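Local coordinates for protein amide synthase (Vibrio cholerae, PDB 1L5A) that probably catalyses amide bond formation as a nonribosomal peptide synthetase condensation enzyme in the biosynthesis of vibriobactin, at residues Ser248-Ala253 with Ala383-Ser388; Ile362-Arg367 with Gln391-Arg396; Ala169-Ser174 with Trp178-Phe183; Leu165-Ala170 with Trp264-Ala269. One frame throughout, in Å; residues are numbered along the deposited sequence.

Interaction 1. Residues Ser248-Ala253 with Ala383-Ser388; sequences SAEPDA and ASYPQS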
loop_
_atom_site.group_PDB
_atom_site.type_symbol
_atom_site.label_atom_id
_atom_site.label_comp_id
_atom_site.label_asym_id
_atom_site.label_seq_id
_atom_site.Cartn_x
_atom_site.Cartn_y
_atom_site.Cartn_z
ATOM N N SER A 248 -2.940 31.064 -23.485
ATOM C CA SER A 248 -3.168 32.141 -24.431
ATOM C C SER A 248 -4.149 31.692 -25.502
ATOM O O SER A 248 -5.156 32.346 -25.743
ATOM C CB SER A 248 -1.858 32.543 -25.097
ATOM O OG SER A 248 -1.352 31.479 -25.876
ATOM N N ALA A 249 -3.852 30.553 -26.118
ATOM C CA ALA A 249 -4.661 29.990 -27.195
ATOM C C ALA A 249 -6.148 29.761 -26.906
ATOM O O ALA A 249 -6.970 29.819 -27.821
ATOM C CB ALA A 249 -4.020 28.687 -27.683
ATOM N N GLU A 250 -6.503 29.498 -25.655
ATOM C CA GLU A 250 -7.904 29.254 -25.313
ATOM C C GLU A 250 -8.081 29.488 -23.814
ATOM O O GLU A 250 -8.527 28.620 -23.075
ATOM C CB GLU A 250 -8.287 27.809 -25.700
ATOM C CG GLU A 250 -9.791 27.559 -25.903
ATOM C CD GLU A 250 -10.080 26.256 -26.652
ATOM O OE1 GLU A 250 -9.494 26.062 -27.741
ATOM O OE2 GLU A 250 -10.893 25.429 -26.165
ATOM N N PRO A 251 -7.750 30.695 -23.355
ATOM C CA PRO A 251 -7.852 31.077 -21.943
ATOM C C PRO A 251 -9.175 30.741 -21.253
ATOM O O PRO A 251 -9.193 30.437 -20.059
ATOM C CB PRO A 251 -7.586 32.581 -21.976
ATOM C CG PRO A 251 -8.167 32.980 -23.303
ATOM C CD PRO A 251 -7.628 31.891 -24.208
ATOM N N ASP A 252 -10.277 30.792 -21.996
ATOM C CA ASP A 252 -11.590 30.511 -21.420
ATOM C C ASP A 252 -11.864 29.039 -21.118
ATOM O O ASP A 252 -12.906 28.694 -20.549
ATOM C CB ASP A 252 -12.671 31.076 -22.331
ATOM C CG ASP A 252 -12.512 32.564 -22.540
ATOM O OD1 ASP A 252 -12.391 33.289 -21.525
ATOM O OD2 ASP A 252 -12.500 33.007 -23.711
ATOM N N ALA A 253 -10.930 28.173 -21.504
ATOM C CA ALA A 253 -11.062 26.747 -21.239
ATOM C C ALA A 253 -10.193 26.447 -20.019
ATOM O O ALA A 253 -8.975 26.331 -20.111
ATOM C CB ALA A 253 -10.597 25.937 -22.446
ATOM N N ALA A 383 -18.585 18.671 -35.838
ATOM C CA ALA A 383 -19.962 18.566 -35.369
ATOM C C ALA A 383 -20.074 18.883 -33.871
ATOM O O ALA A 383 -21.172 18.965 -33.328
ATOM C CB ALA A 383 -20.490 17.167 -35.637
ATOM N N SER A 384 -18.942 19.045 -33.203
ATOM C CA SER A 384 -18.964 19.348 -31.774
ATOM C C SER A 384 -17.819 20.278 -31.384
ATOM O O SER A 384 -17.464 20.378 -30.208
ATOM C CB SER A 384 -18.865 18.058 -30.951
ATOM O OG SER A 384 -17.620 17.404 -31.182
ATOM N N TYR A 385 -17.226 20.944 -32.372
ATOM C CA TYR A 385 -16.128 21.860 -32.098
ATOM C C TYR A 385 -16.009 22.797 -33.289
ATOM O O TYR A 385 -15.927 22.359 -34.421
ATOM C CB TYR A 385 -14.826 21.092 -31.892
ATOM C CG TYR A 385 -13.723 21.972 -31.377
ATOM C CD1 TYR A 385 -13.673 22.344 -30.029
ATOM C CD2 TYR A 385 -12.774 22.507 -32.244
ATOM C CE1 TYR A 385 -12.701 23.236 -29.556
ATOM C CE2 TYR A 385 -11.802 23.406 -31.779
ATOM C CZ TYR A 385 -11.779 23.761 -30.432
ATOM O OH TYR A 385 -10.826 24.636 -29.967
ATOM N N PRO A 386 -15.996 24.113 -33.041
ATOM C CA PRO A 386 -15.901 25.120 -34.107
ATOM C C PRO A 386 -14.680 25.010 -35.001
ATOM O O PRO A 386 -13.546 25.020 -34.528
ATOM C CB PRO A 386 -15.956 26.429 -33.341
ATOM C CG PRO A 386 -15.318 26.061 -32.033
ATOM C CD PRO A 386 -15.952 24.751 -31.718
ATOM N N GLN A 387 -14.927 24.919 -36.303
ATOM C CA GLN A 387 -13.852 24.800 -37.271
ATOM C C GLN A 387 -12.813 25.903 -37.229
ATOM O O GLN A 387 -11.628 25.634 -37.389
ATOM C CB GLN A 387 -14.396 24.716 -38.697
ATOM C CG GLN A 387 -13.264 24.786 -39.726
ATOM C CD GLN A 387 -13.735 24.702 -41.154
ATOM O OE1 GLN A 387 -14.708 25.350 -41.538
ATOM N NE2 GLN A 387 -13.030 23.914 -41.963
ATOM N N SER A 388 -13.240 27.144 -37.029
ATOM C CA SER A 388 -12.283 28.244 -37.014
ATOM C C SER A 388 -11.282 28.100 -35.886
ATOM O O SER A 388 -10.088 28.280 -36.098
ATOM C CB SER A 388 -12.995 29.603 -36.938
ATOM O OG SER A 388 -13.852 29.702 -35.817
#
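Glu250 and Tyr385 span the gap between two backbones that stay well apart, the nearest alpha carbons, Glu250 CA and Ser388 CA, lying 12.5 Å from each other. Glu250 is the first residue to leave helical geometry after helix 234-249 and opens a type I beta turn, closed by a bond of 2.9 Å from Ala253 N to Glu250 O. Tyr385 sits just ahead of Pro386, the N-cap position of helix 387-409. The two side chains approach from opposite directions, one from just past a helix and the other from just ahead of one. With CG anti to the backbone N (chi1 -158°) and the chain extended beyond it, the Glu250 carboxylate is carried far enough for OE1 to meet Tyr385 OH at 3.0 Å, a weak hydrogen bond given by the phenol. OE1 lies at the edge of the ring, near its plane, and the carboxylate is turned 26° from that plane. Pro386 CD rests against one ring face, 3.6 Å above it near the rim. Because OE1 also accepts from His393 NE2, its stronger partner, the tyrosine is a second donor; together they would be expected to favour an ionised carboxylate.

Interaction 2. Residues Ile362-Arg367 with Gln391-Arg396; sequences INFTFR and QSHCER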
loop_
_atom_site.group_PDB
_atom_site.type_symbol
_atom_site.label_atom_id
_atom_site.label_comp_id
_atom_site.label_asym_id
_atom_site.label_seq_id
_atom_site.Cartn_x
_atom_site.Cartn_y
_atom_site.Cartn_z
ATOM N N ILE A 362 -11.976 19.051 -29.508
ATOM C CA ILE A 362 -10.690 19.164 -30.163
ATOM C C ILE A 362 -9.714 18.269 -29.391
ATOM O O ILE A 362 -9.801 18.132 -28.170
ATOM C CB ILE A 362 -10.188 20.608 -30.182
ATOM C CG1 ILE A 362 -8.934 20.696 -31.064
ATOM C CG2 ILE A 362 -9.906 21.075 -28.768
ATOM C CD1 ILE A 362 -8.371 22.072 -31.222
ATOM N N ASN A 363 -8.792 17.653 -30.117
ATOM C CA ASN A 363 -7.833 16.718 -29.540
ATOM C C ASN A 363 -6.386 17.029 -29.974
ATOM O O ASN A 363 -6.112 17.260 -31.160
ATOM C CB ASN A 363 -8.231 15.317 -30.002
ATOM C CG ASN A 363 -7.491 14.213 -29.281
ATOM O OD1 ASN A 363 -8.047 13.560 -28.388
ATOM N ND2 ASN A 363 -6.235 13.981 -29.668
ATOM N N PHE A 364 -5.469 17.066 -29.012
ATOM C CA PHE A 364 -4.067 17.300 -29.320
ATOM C C PHE A 364 -3.386 15.971 -29.072
ATOM O O PHE A 364 -3.479 15.413 -27.980
ATOM C CB PHE A 364 -3.471 18.389 -28.418
ATOM C CG PHE A 364 -4.148 19.711 -28.569
ATOM C CD1 PHE A 364 -5.009 20.184 -27.583
ATOM C CD2 PHE A 364 -4.005 20.441 -29.742
ATOM C CE1 PHE A 364 -5.732 21.363 -27.767
ATOM C CE2 PHE A 364 -4.723 21.620 -29.936
ATOM C CZ PHE A 364 -5.591 22.082 -28.949
ATOM N N THR A 365 -2.725 15.445 -30.090
ATOM C CA THR A 365 -2.060 14.169 -29.944
ATOM C C THR A 365 -0.586 14.214 -30.301
ATOM O O THR A 365 -0.172 14.836 -31.275
ATOM C CB THR A 365 -2.757 13.103 -30.774
ATOM O OG1 THR A 365 -3.901 12.631 -30.056
ATOM C CG2 THR A 365 -1.818 11.945 -31.060
ATOM N N PHE A 366 0.214 13.562 -29.477
ATOM C CA PHE A 366 1.636 13.520 -29.730
ATOM C C PHE A 366 2.025 12.067 -29.935
ATOM O O PHE A 366 1.919 11.255 -29.014
ATOM C CB PHE A 366 2.396 14.116 -28.555
ATOM C CG PHE A 366 2.309 15.611 -28.469
ATOM C CD1 PHE A 366 1.402 16.222 -27.612
ATOM C CD2 PHE A 366 3.174 16.417 -29.220
ATOM C CE1 PHE A 366 1.358 17.633 -27.493
ATOM C CE2 PHE A 366 3.141 17.813 -29.110
ATOM C CZ PHE A 366 2.231 18.422 -28.242
ATOM N N ARG A 367 2.429 11.728 -31.155
ATOM C CA ARG A 367 2.839 10.363 -31.437
ATOM C C ARG A 367 4.319 10.332 -31.761
ATOM O O ARG A 367 4.830 11.170 -32.508
ATOM C CB ARG A 367 2.018 9.750 -32.584
ATOM C CG ARG A 367 1.344 10.756 -33.526
ATOM C CD ARG A 367 0.557 10.060 -34.654
ATOM N NE ARG A 367 1.437 9.677 -35.751
ATOM C CZ ARG A 367 1.868 10.511 -36.694
ATOM N NH1 ARG A 367 1.482 11.782 -36.685
ATOM N NH2 ARG A 367 2.715 10.080 -37.628
ATOM N N GLN A 391 -8.827 25.787 -36.824
ATOM C CA GLN A 391 -7.918 26.446 -37.772
ATOM C C GLN A 391 -6.823 27.150 -36.972
ATOM O O GLN A 391 -5.626 26.932 -37.172
ATOM C CB GLN A 391 -8.641 27.527 -38.588
ATOM C CG GLN A 391 -9.779 27.076 -39.495
ATOM C CD GLN A 391 -9.312 26.608 -40.864
ATOM O OE1 GLN A 391 -10.126 26.205 -41.692
ATOM N NE2 GLN A 391 -7.998 26.659 -41.106
ATOM N N SER A 392 -7.264 28.011 -36.066
ATOM C CA SER A 392 -6.379 28.786 -35.221
ATOM C C SER A 392 -5.336 27.922 -34.491
ATOM O O SER A 392 -4.146 28.272 -34.467
ATOM C CB SER A 392 -7.227 29.583 -34.218
ATOM O OG SER A 392 -6.438 30.485 -33.470
ATOM N N HIS A 393 -5.777 26.803 -33.905
ATOM C CA HIS A 393 -4.862 25.923 -33.177
ATOM C C HIS A 393 -3.805 25.364 -34.107
ATOM O O HIS A 393 -2.626 25.301 -33.742
ATOM C CB HIS A 393 -5.602 24.765 -32.476
ATOM C CG HIS A 393 -6.283 25.159 -31.197
ATOM N ND1 HIS A 393 -5.591 25.600 -30.090
ATOM C CD2 HIS A 393 -7.595 25.171 -30.849
ATOM C CE1 HIS A 393 -6.446 25.866 -29.114
ATOM N NE2 HIS A 393 -7.669 25.612 -29.548
ATOM N N CYS A 394 -4.206 24.977 -35.316
ATOM C CA CYS A 394 -3.230 24.419 -36.247
ATOM C C CYS A 394 -2.133 25.398 -36.631
ATOM O O CYS A 394 -1.077 24.997 -37.106
ATOM C CB CYS A 394 -3.912 23.910 -37.502
ATOM S SG CYS A 394 -4.822 22.405 -37.236
ATOM N N GLU A 395 -2.373 26.685 -36.433
ATOM C CA GLU A 395 -1.353 27.662 -36.772
ATOM C C GLU A 395 -0.620 28.109 -35.506
ATOM O O GLU A 395 0.596 28.298 -35.524
ATOM C CB GLU A 395 -1.986 28.874 -37.495
ATOM N N ARG A 396 -1.354 28.244 -34.403
ATOM C CA ARG A 396 -0.751 28.704 -33.161
ATOM C C ARG A 396 0.059 27.663 -32.363
ATOM O O ARG A 396 1.140 27.976 -31.855
ATOM C CB ARG A 396 -1.836 29.347 -32.269
#
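Phe364 drives the edge of its ring into the face of His393, a T-shaped pair whose planes stand at 73° and whose centroids are 5.1 Å apart. The foremost atom is Phe364 CZ, poised over the centre of the imidazole, 3.7 Å above its plane. Relative to the phenyl ring, His393 CG lies in plane beyond the edge, so one ring presents a rim and the other a flat surface. Ile362 reaches the same imidazole at a slant: both its torsions are extended (chi1 -172°, chi2 177°), which places the terminal methyl CD1 3.7 Å from His393 CG and beside CD2. The setting is a helix packed on a sheet. Strand 362-368 runs between strands 374-381 and 333-337 in a four-stranded mixed sheet, and helix 387-409 lies on the face from which Ile362 and the ring of Phe364 reach it. On the other face, Asn363 ND2 gives a weak bond of 2.7 Å to Thr365 OG1. The hydrophobic flank given to His393 is matched by polar partners for its nitrogens: ND1 is hydrogen-bonded to Tyr245 OH of helix 234-249, while NE2 is taken up by Glu250 just past that helix. Phe364 makes a second edge-to-face pair with Phe397, one turn further along helix 387-409, and also touches Leu246.

Interaction 3. Residues Ala169-Ser174 with Trp178-Phe183; sequences AAYLTS and WQDKQF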
loop_
_atom_site.group_PDB
_atom_site.type_symbol
_atom_site.label_atom_id
_atom_site.label_comp_id
_atom_site.label_asym_id
_atom_site.label_seq_id
_atom_site.Cartn_x
_atom_site.Cartn_y
_atom_site.Cartn_z
ATOM N N ALA A 169 -12.510 -5.324 -7.728
ATOM C CA ALA A 169 -13.545 -5.515 -6.718
ATOM C C ALA A 169 -13.057 -5.065 -5.331
ATOM O O ALA A 169 -13.762 -4.355 -4.602
ATOM C CB ALA A 169 -13.953 -6.976 -6.665
ATOM N N ALA A 170 -11.849 -5.485 -4.979
ATOM C CA ALA A 170 -11.259 -5.146 -3.701
ATOM C C ALA A 170 -11.099 -3.635 -3.568
ATOM O O ALA A 170 -11.311 -3.069 -2.484
ATOM C CB ALA A 170 -9.887 -5.846 -3.550
ATOM N N TYR A 171 -10.708 -2.988 -4.664
ATOM C CA TYR A 171 -10.521 -1.536 -4.671
ATOM C C TYR A 171 -11.832 -0.790 -4.418
ATOM O O TYR A 171 -11.851 0.207 -3.691
ATOM C CB TYR A 171 -9.965 -1.059 -6.007
ATOM C CG TYR A 171 -10.175 0.418 -6.202
ATOM C CD1 TYR A 171 -9.352 1.342 -5.560
ATOM C CD2 TYR A 171 -11.239 0.903 -6.985
ATOM C CE1 TYR A 171 -9.566 2.709 -5.676
ATOM C CE2 TYR A 171 -11.478 2.281 -7.114
ATOM C CZ TYR A 171 -10.627 3.185 -6.451
ATOM O OH TYR A 171 -10.818 4.550 -6.546
ATOM N N LEU A 172 -12.914 -1.272 -5.034
ATOM C CA LEU A 172 -14.223 -0.646 -4.881
ATOM C C LEU A 172 -14.768 -0.676 -3.462
ATOM O O LEU A 172 -15.668 0.102 -3.126
ATOM C CB LEU A 172 -15.244 -1.309 -5.807
ATOM C CG LEU A 172 -15.073 -0.977 -7.285
ATOM C CD1 LEU A 172 -16.203 -1.637 -8.026
ATOM C CD2 LEU A 172 -15.069 0.554 -7.521
ATOM N N THR A 173 -14.243 -1.587 -2.643
ATOM C CA THR A 173 -14.676 -1.711 -1.256
ATOM C C THR A 173 -13.609 -1.208 -0.303
ATOM O O THR A 173 -13.811 -1.210 0.897
ATOM C CB THR A 173 -14.982 -3.170 -0.869
ATOM O OG1 THR A 173 -13.846 -3.990 -1.177
ATOM C CG2 THR A 173 -16.229 -3.681 -1.605
ATOM N N SER A 174 -12.485 -0.762 -0.839
ATOM C CA SER A 174 -11.392 -0.270 -0.013
ATOM C C SER A 174 -11.590 1.166 0.460
ATOM O O SER A 174 -12.421 1.900 -0.073
ATOM C CB SER A 174 -10.078 -0.340 -0.794
ATOM O OG SER A 174 -9.925 0.803 -1.621
ATOM N N TRP A 178 -12.860 5.548 -1.114
ATOM C CA TRP A 178 -13.425 6.719 -0.487
ATOM C C TRP A 178 -12.502 7.919 -0.412
ATOM O O TRP A 178 -12.960 9.061 -0.476
ATOM C CB TRP A 178 -14.042 6.357 0.853
ATOM C CG TRP A 178 -15.499 6.184 0.611
ATOM C CD1 TRP A 178 -16.399 7.180 0.302
ATOM C CD2 TRP A 178 -16.203 4.954 0.453
ATOM N NE1 TRP A 178 -17.615 6.641 -0.051
ATOM C CE2 TRP A 178 -17.526 5.277 0.031
ATOM C CE3 TRP A 178 -15.855 3.620 0.616
ATOM C CZ2 TRP A 178 -18.490 4.305 -0.225
ATOM C CZ3 TRP A 178 -16.812 2.650 0.361
ATOM C CH2 TRP A 178 -18.117 3.000 -0.055
ATOM N N GLN A 179 -11.202 7.680 -0.316
ATOM C CA GLN A 179 -10.282 8.803 -0.325
ATOM C C GLN A 179 -10.347 9.406 -1.726
ATOM O O GLN A 179 -10.283 10.621 -1.893
ATOM C CB GLN A 179 -8.857 8.351 -0.058
ATOM C CG GLN A 179 -8.616 7.885 1.350
ATOM C CD GLN A 179 -7.360 7.045 1.460
ATOM O OE1 GLN A 179 -6.341 7.330 0.809
ATOM N NE2 GLN A 179 -7.421 6.000 2.289
ATOM N N ASP A 180 -10.469 8.549 -2.734
ATOM C CA ASP A 180 -10.520 9.030 -4.102
ATOM C C ASP A 180 -11.766 9.890 -4.315
ATOM O O ASP A 180 -11.654 11.030 -4.770
ATOM C CB ASP A 180 -10.465 7.858 -5.103
ATOM C CG ASP A 180 -9.057 7.254 -5.226
ATOM O OD1 ASP A 180 -8.065 7.940 -4.875
ATOM O OD2 ASP A 180 -8.944 6.099 -5.693
ATOM N N LYS A 181 -12.943 9.366 -3.976
ATOM C CA LYS A 181 -14.166 10.146 -4.126
ATOM C C LYS A 181 -13.971 11.494 -3.439
ATOM O O LYS A 181 -14.280 12.550 -3.999
ATOM C CB LYS A 181 -15.341 9.428 -3.481
ATOM C CG LYS A 181 -16.583 10.277 -3.379
ATOM C CD LYS A 181 -17.759 9.436 -2.954
ATOM C CE LYS A 181 -19.015 10.266 -2.842
ATOM N NZ LYS A 181 -20.202 9.381 -2.666
ATOM N N GLN A 182 -13.452 11.439 -2.218
ATOM C CA GLN A 182 -13.182 12.630 -1.424
ATOM C C GLN A 182 -12.384 13.639 -2.255
ATOM O O GLN A 182 -12.781 14.793 -2.410
ATOM C CB GLN A 182 -12.378 12.240 -0.180
ATOM C CG GLN A 182 -12.151 13.366 0.809
ATOM C CD GLN A 182 -13.429 13.766 1.529
ATOM O OE1 GLN A 182 -14.503 13.853 0.920
ATOM N NE2 GLN A 182 -13.319 14.022 2.835
ATOM N N PHE A 183 -11.272 13.174 -2.813
ATOM C CA PHE A 183 -10.395 14.015 -3.599
ATOM C C PHE A 183 -11.014 14.672 -4.837
ATOM O O PHE A 183 -10.803 15.872 -5.063
ATOM C CB PHE A 183 -9.152 13.222 -4.006
ATOM C CG PHE A 183 -8.312 13.903 -5.053
ATOM C CD1 PHE A 183 -7.295 14.765 -4.692
ATOM C CD2 PHE A 183 -8.578 13.706 -6.414
ATOM C CE1 PHE A 183 -6.546 15.428 -5.663
ATOM C CE2 PHE A 183 -7.843 14.361 -7.389
ATOM C CZ PHE A 183 -6.821 15.229 -7.014
#
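Tyr171 and Asp180 clasp a corner between two consecutive helices, where helix 161-172 gives way to helix 175-189 within a few residues, with Ser174 at the N-cap position of the second. One side-chain hydrogen bond links the two helices: Tyr171 OH donates to Asp180 OD2 at 2.6 Å. The bond uses the anti lone pair of OD2, the one facing away from OD1, and OD2 lies in the plane of the phenol at its edge, with ring and carboxylate turned 37° to each other. Having CG anti to the backbone N (chi1 162°) lets the Tyr171 ring reach across to the second helix. OD1 of the same aspartate pairs with Arg176, so both carboxylate oxygens are engaged. Van der Waals contact is supplied by Trp178, whose indole lies obliquely beside the 172-174 backbone, Trp178 CE3 3.9 Å from Ser174 O. The corner also meets another molecule: Trp264 of a second subunit bonds to Thr173 O, and Arg303 of that subunit packs on Trp178. The remaining bonds are local to 169-174. Thr173 OG1 gives to Ala170 O at 3.0 Å from above the carbonyl plane, on the face from which Thr173 N also arrives. Tyr171 O is likewise shared, taking Ser174 N at 3.1 Å and Ser174 OG at 2.9 Å.

Interaction 4. Residues Leu165-Ala170 with Trp264-Ala269; sequences LEEEAA and WGSVAA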
loop_
_atom_site.group_PDB
_atom_site.type_symbol
_atom_site.label_atom_id
_atom_site.label_comp_id
_atom_site.label_asym_id
_atom_site.label_seq_id
_atom_site.Cartn_x
_atom_site.Cartn_y
_atom_site.Cartn_z
ATOM N N LEU A 165 -10.522 -8.493 -12.239
ATOM C CA LEU A 165 -11.820 -8.256 -11.643
ATOM C C LEU A 165 -11.707 -8.260 -10.140
ATOM O O LEU A 165 -12.262 -7.387 -9.465
ATOM C CB LEU A 165 -12.820 -9.315 -12.079
ATOM C CG LEU A 165 -13.208 -9.178 -13.537
ATOM C CD1 LEU A 165 -14.333 -10.142 -13.810
ATOM C CD2 LEU A 165 -13.636 -7.729 -13.836
ATOM N N GLU A 166 -10.996 -9.251 -9.616
ATOM C CA GLU A 166 -10.814 -9.360 -8.176
ATOM C C GLU A 166 -10.135 -8.115 -7.620
ATOM O O GLU A 166 -10.587 -7.525 -6.631
ATOM C CB GLU A 166 -9.976 -10.582 -7.843
ATOM C CG GLU A 166 -10.748 -11.875 -7.867
ATOM C CD GLU A 166 -9.824 -13.071 -7.961
ATOM O OE1 GLU A 166 -8.588 -12.903 -7.745
ATOM O OE2 GLU A 166 -10.342 -14.170 -8.252
ATOM N N GLU A 167 -9.049 -7.708 -8.262
ATOM C CA GLU A 167 -8.343 -6.527 -7.811
ATOM C C GLU A 167 -9.308 -5.324 -7.825
ATOM O O GLU A 167 -9.416 -4.600 -6.830
ATOM C CB GLU A 167 -7.112 -6.280 -8.702
ATOM C CG GLU A 167 -6.163 -5.223 -8.177
ATOM C CD GLU A 167 -5.109 -4.859 -9.184
ATOM O OE1 GLU A 167 -4.032 -5.484 -9.195
ATOM O OE2 GLU A 167 -5.368 -3.949 -9.995
ATOM N N GLU A 168 -10.037 -5.145 -8.928
ATOM C CA GLU A 168 -10.959 -4.026 -9.052
ATOM C C GLU A 168 -12.052 -4.110 -7.999
ATOM O O GLU A 168 -12.470 -3.088 -7.429
ATOM C CB GLU A 168 -11.572 -3.977 -10.460
ATOM C CG GLU A 168 -12.451 -2.725 -10.758
ATOM C CD GLU A 168 -11.667 -1.396 -10.830
ATOM O OE1 GLU A 168 -10.427 -1.401 -10.703
ATOM O OE2 GLU A 168 -12.296 -0.333 -11.022
ATOM N N ALA A 169 -12.510 -5.324 -7.728
ATOM C CA ALA A 169 -13.545 -5.515 -6.718
ATOM C C ALA A 169 -13.057 -5.065 -5.331
ATOM O O ALA A 169 -13.762 -4.355 -4.602
ATOM C CB ALA A 169 -13.953 -6.976 -6.665
ATOM N N ALA A 170 -11.849 -5.485 -4.979
ATOM C CA ALA A 170 -11.259 -5.146 -3.701
ATOM C C ALA A 170 -11.099 -3.635 -3.568
ATOM O O ALA A 170 -11.311 -3.069 -2.484
ATOM C CB ALA A 170 -9.887 -5.846 -3.550
ATOM N N TRP A 264 -0.878 1.475 -13.923
ATOM C CA TRP A 264 0.139 1.729 -12.909
ATOM C C TRP A 264 -0.064 0.971 -11.601
ATOM O O TRP A 264 -1.103 1.086 -10.952
ATOM C CB TRP A 264 0.209 3.227 -12.645
ATOM C CG TRP A 264 1.242 3.617 -11.660
ATOM C CD1 TRP A 264 2.432 2.996 -11.424
ATOM C CD2 TRP A 264 1.195 4.748 -10.789
ATOM N NE1 TRP A 264 3.136 3.670 -10.456
ATOM C CE2 TRP A 264 2.401 4.752 -10.046
ATOM C CE3 TRP A 264 0.252 5.762 -10.562
ATOM C CZ2 TRP A 264 2.690 5.731 -9.087
ATOM C CZ3 TRP A 264 0.536 6.733 -9.609
ATOM C CH2 TRP A 264 1.750 6.710 -8.881
ATOM N N GLY A 265 0.939 0.180 -11.227
ATOM C CA GLY A 265 0.854 -0.597 -10.005
ATOM C C GLY A 265 -0.250 -1.635 -9.959
ATOM O O GLY A 265 -0.543 -2.160 -8.896
ATOM N N SER A 266 -0.842 -1.972 -11.104
ATOM C CA SER A 266 -1.940 -2.933 -11.123
ATOM C C SER A 266 -1.703 -4.170 -11.978
ATOM O O SER A 266 -0.890 -4.176 -12.905
ATOM C CB SER A 266 -3.218 -2.241 -11.608
ATOM O OG SER A 266 -4.228 -3.183 -11.927
ATOM N N VAL A 267 -2.446 -5.223 -11.677
ATOM C CA VAL A 267 -2.306 -6.444 -12.445
ATOM C C VAL A 267 -2.789 -6.189 -13.876
ATOM O O VAL A 267 -2.530 -6.970 -14.786
ATOM C CB VAL A 267 -3.098 -7.584 -11.785
ATOM C CG1 VAL A 267 -4.590 -7.358 -11.963
ATOM C CG2 VAL A 267 -2.628 -8.918 -12.333
ATOM N N ALA A 268 -3.471 -5.066 -14.068
ATOM C CA ALA A 268 -3.976 -4.687 -15.380
ATOM C C ALA A 268 -2.779 -4.430 -16.282
ATOM O O ALA A 268 -2.911 -4.353 -17.504
ATOM C CB ALA A 268 -4.844 -3.411 -15.275
ATOM N N ALA A 269 -1.605 -4.285 -15.680
ATOM C CA ALA A 269 -0.412 -4.038 -16.474
ATOM C C ALA A 269 -0.085 -5.288 -17.268
ATOM O O ALA A 269 0.729 -5.248 -18.189
ATOM C CB ALA A 269 0.753 -3.674 -15.590
#
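The loop between strands 255-260 and 277-282 meets helix 161-172 through Glu167, which takes hold of Ser266 and of Val267 at the start of the short 3-10 segment 267-269. The helix faces this loop with Glu167 CA 7.6 Å from Val267 CA. From there the glutamate extends, CG anti to the backbone N (chi1 -170°), and its carboxylate straddles the turn like a two-pronged fork. OE1 accepts from Val267 N at 3.0 Å; the bond is nearly straight, with an angle of 163° at the hydrogen, and it uses the syn lone pair. OE2 takes the hydroxyl of Ser266 OG, modelled so close that the exact length is doubtful. Within the loop OG accepts from Ala268 N; the geometry fits an ST turn, though the place of Ala268 N is less sure. Val267 slides past the glutamate in the opposite direction, and its CG1 comes within 3.4 Å of OE1. Earlier in the loop, Trp264 projects to a third subunit, where it stacks on His175 of that subunit. OE2 also forms a salt bridge with Arg310, which meets Glu168 as well. The amide and Arg310, with the hydroxyl if its place is right, would restrict rotation of the Glu167 carboxylate, and the positive charge would be expected to favour its ionised form.

In the fold
Read from the N terminus, the chain shows how contacts of very different span can share structural elements. Interactions 3 and 4 start together in helix 161-172: interaction 3 closes a tight corner only a few residues later, whereas interaction 4 closes a long loop at 264-269. Interaction 1 opens at 248-253, before that closure, and so crosses interaction 4; it closes at 383-388. Interaction 2, running from 362-367 to 391-396, crosses interaction 1 in turn. Interactions 1 and 2 meet directly, their centres 10 Å apart, joining helix 387-409 to the four-stranded sheet and to the end of helix 234-249. Interaction 4 lies on the opposite side of the chain's centre from both.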